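Local coordinates for ORF131 protein (Ralstonia metallidurans, PDB 2WTO) that probably binds copper or other heavy metal ions as a part of the Czc heavy-metal resistance system of its host, at residues Val98-Val103 and Arg119-Arg124; Arg46-Tyr51 and Val90-Ala95. One frame throughout, in Å; residues are numbered along the deposited sequence.

In the fold
Both contacts fall within one compact domain, their centres 11 Å apart, and each is partly buried. Contact 2 lies deeper, its centre about 6 Å from the centre of the chain against about 10 Å for contact 1, whose far end runs out to a magnesium ion at the subunit boundary. Contact 1 zips strand 101-104 onto strand 119-123 inside the three-stranded sheet; contact 2 joins the end of helix 37-49 to strand 88-94 of the other sheet. Their apolar sides meet between the sheets, where Phe94 packs on Val120. Contact 1 is a backbone ladder edged by carboxylates, arginines and water, whereas contact 2 gathers its polar bonding on one backbone carbonyl.

Contact 1: Val98-Val103 and Arg119-Arg124; sequences VRDTSV and RVYIDR. With MG (magnesium ion), chain I.
Thr101 and Val103 pair with Ile122 and Val120 as neighbouring antiparallel strands, strand 119-123 being the middle one of a three-stranded sheet whose other edge is strand 72-76. The ladder consists of two hydrogen-bonded pairs, Thr101 with Ile122 and Val103 with Val120, each closed by two backbone N-H...O bonds. Between them Ser102 and Tyr121 form a non-hydrogen-bonded pair.

The apolar contacts lie on the face turned to Phe94 and Tyr51. There CD1 of Ile122 sits 4.0 Å from CG1 of Val103 and also approaches CG2 of Thr101.

On the reverse face the bonds are polar. Ser102 OG accepts a nearly straight bond from Arg119 NH2 (2.9 Å), lying in the guanidinium plane, with a weaker one from NE; the bend in the arginine at chi3 (61°) brings both nitrogens round to it. Past the ladder, Asp100 spreads its carboxylate between two donors: OD1 takes the backbone N-H of Arg124 at 2.9 Å, and OD2 takes the hydroxyl of Tyr121 at 3.1 Å, both on anti sides and out of the carboxylate plane. The tyrosine ring stands 70° from that plane. Arg124 NH1 makes a long salt bridge to Asp100 OD1, a weak supplement at most.

Asp100 OD1 and Asp123 OD1 are only 3.1 Å apart, a repulsion probably eased by Arg124 and the magnesium ion. Asp123 of the second subunit and four waters also coordinate this ion, and Asp123 OD2 of the present chain binds the magnesium at 2.0 Å.

Contact 2: Arg46-Tyr51 and Val90-Ala95; sequences RHATLY and VAWTFA
Tyr51 O is the acceptor on which this contact turns, just beyond helix 37-49. Tyr51 O accepts two hydrogen bonds from segment 90-95, from Ala95 N at 2.9 Å and from Trp92 NE1 at 3.3 Å. The indole N-H points almost straight at the oxygen (175°), which lies close to the ring plane. Seen from the carbonyl, however, both donors stand well out of its plane, and they come from opposite faces, so the oxygen is gripped from two sides. The CA of Phe94 adds a C-H...O contact to the same atom.

Farther along the indole edge, Trp92 CZ2 comes within 3.4 Å of Ala48 O, and Trp92 CH2 rests 4.0 Å from Ala48 CB. Beside the Tyr51 carbonyl, Ala95 CB packs 3.6 Å from Tyr51 C.

What sets these groups in place lies one shell out. Trp92 has CG anti to its backbone N (chi1 -170°), which sends the indole from the strand towards the helix end. Its CD1 then sits 3.4 Å above the plane of the Phe94 ring, over the centre. Leu108 of helix 105-108 touches Ala48, Trp92 and Phe94 together. On the helix side, the backbone bond from Tyr51 N to Ala48 O continues the turn, and CE2 of Tyr51 lies over one face of the His47 ring, toward its rim.

With a main-chain and a side-chain N-H sharing a single carbonyl, the polar indole nitrogen of buried Trp92 is satisfied and the exit from the helix is tied to the strand end.

Contact 1: Val98-Val103 and Arg119-Arg124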
ATOM      1  N   VAL A  98       9.024   9.876  13.008  1.00  8.44           N
ATOM      2  CA  VAL A  98       9.232   9.398  14.363  1.00  7.03           C
ATOM      3  C   VAL A  98       8.063   8.501  14.818  1.00  8.15           C
ATOM      4  O   VAL A  98       8.226   7.641  15.684  1.00  9.14           O
ATOM      5  CB  VAL A  98       9.424  10.593  15.345  1.00  8.91           C
ATOM      6  CG1 VAL A  98       8.126  11.402  15.451  1.00  8.63           C
ATOM      7  CG2 VAL A  98       9.903  10.094  16.683  1.00  9.69           C
ATOM      8  N   ARG A  99       6.887   8.717  14.238  1.00  7.56           N
ATOM      9  CA  ARG A  99       5.716   7.894  14.543  1.00  7.70           C
ATOM     10  C   ARG A  99       4.897   7.701  13.258  1.00  8.12           C
ATOM     11  O   ARG A  99       5.061   8.462  12.302  1.00  7.77           O
ATOM     12  CB  ARG A  99       4.853   8.575  15.617  1.00  8.96           C
ATOM     13  CG  ARG A  99       4.297   9.925  15.192  1.00 14.99           C
ATOM     14  CD  ARG A  99       3.387  10.537  16.283  1.00 21.11           C
ATOM     15  NE  ARG A  99       4.071  10.613  17.573  1.00 30.52           N
ATOM     16  CZ  ARG A  99       4.814  11.645  17.969  1.00 40.40           C
ATOM     17  NH1 ARG A  99       4.966  12.701  17.183  1.00 39.98           N
ATOM     18  NH2 ARG A  99       5.407  11.625  19.155  1.00 43.56           N
ATOM     19  N   ASP A 100       4.018   6.692  13.234  1.00  6.92           N
ATOM     20  CA  ASP A 100       3.078   6.544  12.120  1.00  7.32           C
ATOM     21  C   ASP A 100       2.326   7.861  11.925  1.00  9.56           C
ATOM     22  O   ASP A 100       1.903   8.521  12.899  1.00  9.48           O
ATOM     23  CB  ASP A 100       2.031   5.439  12.376  1.00 12.79           C
ATOM     24  CG  ASP A 100       2.618   4.040  12.463  1.00 18.31           C
ATOM     25  OD1 ASP A 100       3.833   3.821  12.307  1.00  8.00           O
ATOM     26  OD2 ASP A 100       1.813   3.119  12.699  1.00 30.90           O
ATOM     27  N   THR A 101       2.173   8.265  10.673  1.00  5.57           N
ATOM     28  CA  THR A 101       1.534   9.532  10.358  1.00  6.60           C
ATOM     29  C   THR A 101       0.895   9.421   8.978  1.00 12.89           C
ATOM     30  O   THR A 101       1.189   8.485   8.234  1.00 17.24           O
ATOM     31  CB  THR A 101       2.543  10.720  10.449  1.00 10.84           C
ATOM     32  OG1 THR A 101       1.847  11.969  10.374  1.00 10.50           O
ATOM     33  CG2 THR A 101       3.573  10.661   9.317  1.00 11.38           C
ATOM     34  N   SER A 102      -0.003  10.336   8.640  1.00  4.88           N
ATOM     35  CA  SER A 102      -0.560  10.340   7.289  1.00  5.35           C
ATOM     36  C   SER A 102      -0.495  11.735   6.684  1.00  6.51           C
ATOM     37  O   SER A 102      -0.394  12.735   7.395  1.00  5.41           O
ATOM     38  CB  SER A 102      -2.004   9.794   7.260  1.00  5.19           C
ATOM     39  OG  SER A 102      -2.952  10.720   7.811  1.00  5.78           O
ATOM     40  N   VAL A 103      -0.548  11.792   5.361  1.00  6.62           N
ATOM     41  CA  VAL A 103      -0.598  13.052   4.629  1.00  7.60           C
ATOM     42  C   VAL A 103      -1.428  12.847   3.366  1.00  7.95           C
ATOM     43  O   VAL A 103      -1.471  11.730   2.816  1.00  8.13           O
ATOM     44  CB  VAL A 103       0.846  13.587   4.281  1.00  8.64           C
ATOM     45  CG1 VAL A 103       1.596  12.644   3.359  1.00  6.03           C
ATOM     46  CG2 VAL A 103       0.771  14.991   3.664  1.00  9.40           C
ATOM     47  N   ARG A 119      -5.253   9.419   0.983  1.00  8.45           N
ATOM     48  CA  ARG A 119      -4.383   9.616   2.134  1.00  8.09           C
ATOM     49  C   ARG A 119      -3.256   8.591   2.155  1.00  8.68           C
ATOM     50  O   ARG A 119      -3.486   7.399   1.965  1.00  8.27           O
ATOM     51  CB  ARG A 119      -5.184   9.676   3.435  1.00  9.97           C
ATOM     52  CG  ARG A 119      -6.071  10.959   3.447  1.00 19.16           C
ATOM     53  CD  ARG A 119      -6.470  11.456   4.837  1.00 16.08           C
ATOM     54  NE  ARG A 119      -5.330  11.812   5.643  1.00 12.08           N
ATOM     55  CZ  ARG A 119      -4.795  13.027   5.710  1.00 10.64           C
ATOM     56  NH1 ARG A 119      -5.306  14.050   5.025  1.00 10.17           N
ATOM     57  NH2 ARG A 119      -3.746  13.215   6.477  1.00  8.45           N
ATOM     58  N   VAL A 120      -2.030   9.078   2.346  1.00  7.10           N
ATOM     59  CA  VAL A 120      -0.858   8.207   2.451  1.00  6.11           C
ATOM     60  C   VAL A 120      -0.505   7.936   3.908  1.00  6.15           C
ATOM     61  O   VAL A 120      -0.163   8.847   4.651  1.00  6.28           O
ATOM     62  CB  VAL A 120       0.377   8.816   1.741  1.00  7.30           C
ATOM     63  CG1 VAL A 120       1.571   7.831   1.797  1.00  6.41           C
ATOM     64  CG2 VAL A 120       0.033   9.159   0.298  1.00  6.89           C
ATOM     65  N   TYR A 121      -0.570   6.675   4.311  1.00  7.14           N
ATOM     66  CA  TYR A 121      -0.208   6.286   5.657  1.00  7.70           C
ATOM     67  C   TYR A 121       1.278   5.954   5.665  1.00  8.76           C
ATOM     68  O   TYR A 121       1.697   5.023   4.992  1.00  7.68           O
ATOM     69  CB  TYR A 121      -1.019   5.056   6.049  1.00  8.72           C
ATOM     70  CG  TYR A 121      -1.036   4.787   7.508  1.00 10.88           C
ATOM     71  CD1 TYR A 121      -2.146   5.118   8.289  1.00 10.80           C
ATOM     72  CD2 TYR A 121       0.069   4.191   8.123  1.00 12.07           C
ATOM     73  CE1 TYR A 121      -2.140   4.855   9.668  1.00 20.42           C
ATOM     74  CE2 TYR A 121       0.081   3.911   9.487  1.00 18.35           C
ATOM     75  CZ  TYR A 121      -1.017   4.248  10.253  1.00 21.05           C
ATOM     76  OH  TYR A 121      -0.984   3.964  11.596  1.00 21.13           O
ATOM     77  N   ILE A 122       2.071   6.714   6.414  1.00  6.23           N
ATOM     78  CA  ILE A 122       3.518   6.469   6.465  1.00  6.22           C
ATOM     79  C   ILE A 122       3.909   5.788   7.770  1.00  7.40           C
ATOM     80  O   ILE A 122       3.673   6.326   8.856  1.00  6.45           O
ATOM     81  CB  ILE A 122       4.304   7.793   6.350  1.00  5.02           C
ATOM     82  CG1 ILE A 122       3.818   8.589   5.135  1.00  5.84           C
ATOM     83  CG2 ILE A 122       5.825   7.500   6.347  1.00  5.06           C
ATOM     84  CD1 ILE A 122       4.037  10.135   5.233  1.00  4.29           C
ATOM     85  N   ASP A 123       4.501   4.597   7.654  1.00  7.25           N
ATOM     86  CA  ASP A 123       4.914   3.822   8.802  1.00  8.06           C
ATOM     87  C   ASP A 123       6.124   4.507   9.443  1.00  8.38           C
ATOM     88  O   ASP A 123       6.950   5.118   8.750  1.00  6.50           O
ATOM     89  CB  ASP A 123       5.275   2.395   8.355  1.00  8.88           C
ATOM     90  CG  ASP A 123       5.590   1.471   9.521  1.00 15.69           C
ATOM     91  OD1 ASP A 123       4.893   1.522  10.563  1.00 18.10           O
ATOM     92  OD2 ASP A 123       6.539   0.668   9.392  1.00 21.36           O
ATOM     93  N   ARG A 124       6.190   4.409  10.769  1.00  7.45           N
ATOM     94  CA  ARG A 124       7.275   4.957  11.582  1.00  7.99           C
ATOM     95  C   ARG A 124       8.629   4.434  11.122  1.00  7.22           C
ATOM     96  O   ARG A 124       8.756   3.270  10.732  1.00  7.47           O
ATOM     97  CB  ARG A 124       7.047   4.511  13.024  1.00 10.73           C
ATOM     98  CG  ARG A 124       8.149   4.865  13.989  1.00 20.09           C
ATOM     99  CD  ARG A 124       7.759   4.492  15.420  1.00 23.14           C
ATOM    100  NE  ARG A 124       8.000   3.081  15.713  1.00 34.44           N
ATOM    101  CZ  ARG A 124       7.074   2.128  15.656  1.00 38.23           C
ATOM    102  NH1 ARG A 124       5.821   2.420  15.318  1.00 35.30           N
ATOM    103  NH2 ARG A 124       7.402   0.874  15.946  1.00 51.92           N
TER
HETATM  104 MG    MG I1113       7.412  -0.647  10.560  0.80 22.29          MG
HETATM  105  O   HOH W   1       3.760   5.098  15.924  1.00 11.19           O
HETATM  106  O   HOH W   2       2.228   1.177  10.878  1.00 23.79           O
HETATM  107  O   HOH W   3       6.154  -0.314  12.057  1.00 11.64           O
HETATM  108  O   HOH W   4       8.653   0.647  11.590  1.00 25.61           O
HETATM  109  O   HOH W   5       9.239  -1.131   9.702  1.00 31.17           O
HETATM  110  O   HOH W   6       7.868  -2.298  11.851  1.00 24.45           O

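Contact 2: Arg46-Tyr51 and Val90-Ala95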
ATOM      1  N   ARG A  46       5.057  23.736   1.459  1.00 14.26           N
ATOM      2  CA  ARG A  46       5.669  23.733   2.760  1.00 10.36           C
ATOM      3  C   ARG A  46       5.230  22.546   3.650  1.00  9.85           C
ATOM      4  O   ARG A  46       6.051  21.868   4.279  1.00 11.02           O
ATOM      5  CB  ARG A  46       5.358  25.060   3.434  1.00 20.18           C
ATOM      6  CG  ARG A  46       5.965  25.151   4.736  1.00 19.11           C
ATOM      7  CD  ARG A  46       6.385  26.546   5.068  1.00 28.12           C
ATOM      8  NE  ARG A  46       6.848  26.476   6.429  1.00 18.18           N
ATOM      9  CZ  ARG A  46       8.117  26.527   6.802  1.00 15.70           C
ATOM     10  NH1 ARG A  46       9.091  26.722   5.914  1.00 13.77           N
ATOM     11  NH2 ARG A  46       8.398  26.413   8.085  1.00 19.86           N
ATOM     12  N   HIS A  47       3.920  22.298   3.703  1.00  8.65           N
ATOM     13  CA  HIS A  47       3.390  21.139   4.427  1.00  9.24           C
ATOM     14  C   HIS A  47       3.983  19.839   3.871  1.00  8.32           C
ATOM     15  O   HIS A  47       4.411  18.936   4.611  1.00  8.16           O
ATOM     16  CB  HIS A  47       1.850  21.128   4.314  1.00  9.56           C
ATOM     17  CG  HIS A  47       1.181  20.032   5.095  1.00  8.88           C
ATOM     18  ND1 HIS A  47       1.081  20.045   6.468  1.00 11.93           N
ATOM     19  CD2 HIS A  47       0.532  18.916   4.686  1.00  9.26           C
ATOM     20  CE1 HIS A  47       0.439  18.964   6.875  1.00 10.32           C
ATOM     21  NE2 HIS A  47       0.094  18.261   5.812  1.00  9.77           N
ATOM     22  N   ALA A  48       4.032  19.752   2.549  1.00 10.22           N
ATOM     23  CA  ALA A  48       4.483  18.518   1.920  1.00  9.84           C
ATOM     24  C   ALA A  48       5.938  18.236   2.290  1.00 10.61           C
ATOM     25  O   ALA A  48       6.349  17.080   2.451  1.00 10.10           O
ATOM     26  CB  ALA A  48       4.312  18.605   0.396  1.00  8.53           C
ATOM     27  N   THR A  49       6.722  19.298   2.424  1.00  7.53           N
ATOM     28  CA  THR A  49       8.140  19.168   2.756  1.00  7.67           C
ATOM     29  C   THR A  49       8.401  18.457   4.079  1.00  9.48           C
ATOM     30  O   THR A  49       9.432  17.777   4.262  1.00  7.59           O
ATOM     31  CB  THR A  49       8.848  20.542   2.683  1.00  8.78           C
ATOM     32  OG1 THR A  49       8.722  21.039   1.343  1.00 11.08           O
ATOM     33  CG2 THR A  49      10.329  20.414   3.048  1.00  9.75           C
ATOM     34  N   LEU A  50       7.441  18.538   4.997  1.00  7.61           N
ATOM     35  CA  LEU A  50       7.582  17.804   6.248  1.00  7.53           C
ATOM     36  C   LEU A  50       7.502  16.292   6.104  1.00  7.09           C
ATOM     37  O   LEU A  50       7.794  15.582   7.048  1.00  9.27           O
ATOM     38  CB  LEU A  50       6.520  18.266   7.253  1.00  7.70           C
ATOM     39  CG  LEU A  50       6.688  19.732   7.662  1.00 13.68           C
ATOM     40  CD1 LEU A  50       5.504  20.161   8.533  1.00 18.81           C
ATOM     41  CD2 LEU A  50       8.017  19.932   8.396  1.00 11.60           C
ATOM     42  N   TYR A  51       7.070  15.816   4.937  1.00  7.84           N
ATOM     43  CA  TYR A  51       6.752  14.403   4.728  1.00  7.30           C
ATOM     44  C   TYR A  51       7.694  13.740   3.708  1.00  7.55           C
ATOM     45  O   TYR A  51       7.563  12.554   3.404  1.00  7.21           O
ATOM     46  CB  TYR A  51       5.284  14.242   4.286  1.00  6.91           C
ATOM     47  CG  TYR A  51       4.344  14.558   5.431  1.00  8.32           C
ATOM     48  CD1 TYR A  51       4.060  13.603   6.397  1.00  7.37           C
ATOM     49  CD2 TYR A  51       3.809  15.835   5.580  1.00  8.15           C
ATOM     50  CE1 TYR A  51       3.227  13.895   7.484  1.00  8.23           C
ATOM     51  CE2 TYR A  51       2.972  16.141   6.665  1.00  8.39           C
ATOM     52  CZ  TYR A  51       2.688  15.166   7.599  1.00  9.26           C
ATOM     53  OH  TYR A  51       1.867  15.455   8.674  1.00  8.04           O
ATOM     54  N   VAL A  90       4.313  10.654 -11.022  1.00  9.09           N
ATOM     55  CA  VAL A  90       5.029  11.542 -10.114  1.00  8.44           C
ATOM     56  C   VAL A  90       5.526  10.739  -8.931  1.00  8.46           C
ATOM     57  O   VAL A  90       4.766   9.976  -8.337  1.00  7.99           O
ATOM     58  CB  VAL A  90       4.134  12.711  -9.637  1.00  7.68           C
ATOM     59  CG1 VAL A  90       4.898  13.585  -8.629  1.00  7.62           C
ATOM     60  CG2 VAL A  90       3.681  13.555 -10.836  1.00  8.79           C
ATOM     61  N   ALA A  91       6.807  10.876  -8.599  1.00  6.67           N
ATOM     62  CA  ALA A  91       7.398  10.060  -7.538  1.00  6.30           C
ATOM     63  C   ALA A  91       7.815  10.885  -6.315  1.00  5.95           C
ATOM     64  O   ALA A  91       8.016  12.102  -6.416  1.00  4.85           O
ATOM     65  CB  ALA A  91       8.598   9.248  -8.065  1.00  5.69           C
ATOM     66  N   TRP A  92       7.910  10.214  -5.170  1.00  5.30           N
ATOM     67  CA  TRP A  92       8.158  10.858  -3.889  1.00  5.56           C
ATOM     68  C   TRP A  92       8.981   9.943  -3.010  1.00  5.62           C
ATOM     69  O   TRP A  92       8.745   8.738  -2.991  1.00  5.58           O
ATOM     70  CB  TRP A  92       6.826  11.125  -3.182  1.00  5.22           C
ATOM     71  CG  TRP A  92       6.926  11.991  -1.967  1.00  5.70           C
ATOM     72  CD1 TRP A  92       7.024  11.585  -0.665  1.00  4.64           C
ATOM     73  CD2 TRP A  92       6.931  13.420  -1.951  1.00  5.12           C
ATOM     74  NE1 TRP A  92       7.092  12.692   0.168  1.00  4.82           N
ATOM     75  CE2 TRP A  92       7.031  13.829  -0.600  1.00  4.68           C
ATOM     76  CE3 TRP A  92       6.876  14.405  -2.950  1.00  5.36           C
ATOM     77  CZ2 TRP A  92       7.071  15.175  -0.229  1.00  4.48           C
ATOM     78  CZ3 TRP A  92       6.913  15.735  -2.579  1.00  6.29           C
ATOM     79  CH2 TRP A  92       7.003  16.105  -1.228  1.00  6.60           C
ATOM     80  N   THR A  93       9.932  10.507  -2.265  1.00  5.14           N
ATOM     81  CA  THR A  93      10.660   9.733  -1.260  1.00  4.81           C
ATOM     82  C   THR A  93      10.180  10.178   0.123  1.00  5.27           C
ATOM     83  O   THR A  93      10.328  11.336   0.509  1.00  5.31           O
ATOM     84  CB  THR A  93      12.213   9.923  -1.335  1.00  7.54           C
ATOM     85  OG1 THR A  93      12.715   9.419  -2.588  1.00  5.04           O
ATOM     86  CG2 THR A  93      12.895   9.138  -0.198  1.00  5.16           C
ATOM     87  N   PHE A  94       9.573   9.261   0.858  1.00  4.63           N
ATOM     88  CA  PHE A  94       8.988   9.615   2.145  1.00  6.71           C
ATOM     89  C   PHE A  94      10.043   9.827   3.215  1.00  4.48           C
ATOM     90  O   PHE A  94      11.081   9.144   3.237  1.00  7.53           O
ATOM     91  CB  PHE A  94       7.919   8.599   2.539  1.00  6.31           C
ATOM     92  CG  PHE A  94       6.733   8.672   1.642  1.00  7.05           C
ATOM     93  CD1 PHE A  94       5.702   9.577   1.905  1.00  5.12           C
ATOM     94  CD2 PHE A  94       6.694   7.931   0.474  1.00  6.94           C
ATOM     95  CE1 PHE A  94       4.611   9.694   1.031  1.00  7.19           C
ATOM     96  CE2 PHE A  94       5.629   8.051  -0.409  1.00  6.49           C
ATOM     97  CZ  PHE A  94       4.588   8.935  -0.138  1.00  5.99           C
ATOM     98  N   ALA A  95       9.797  10.825   4.064  1.00  5.58           N
ATOM     99  CA  ALA A  95      10.709  11.166   5.151  1.00  6.64           C
ATOM    100  C   ALA A  95      10.792  10.042   6.185  1.00  6.55           C
ATOM    101  O   ALA A  95       9.987   9.100   6.166  1.00  6.40           O
ATOM    102  CB  ALA A  95      10.247  12.483   5.839  1.00  6.26           C
TER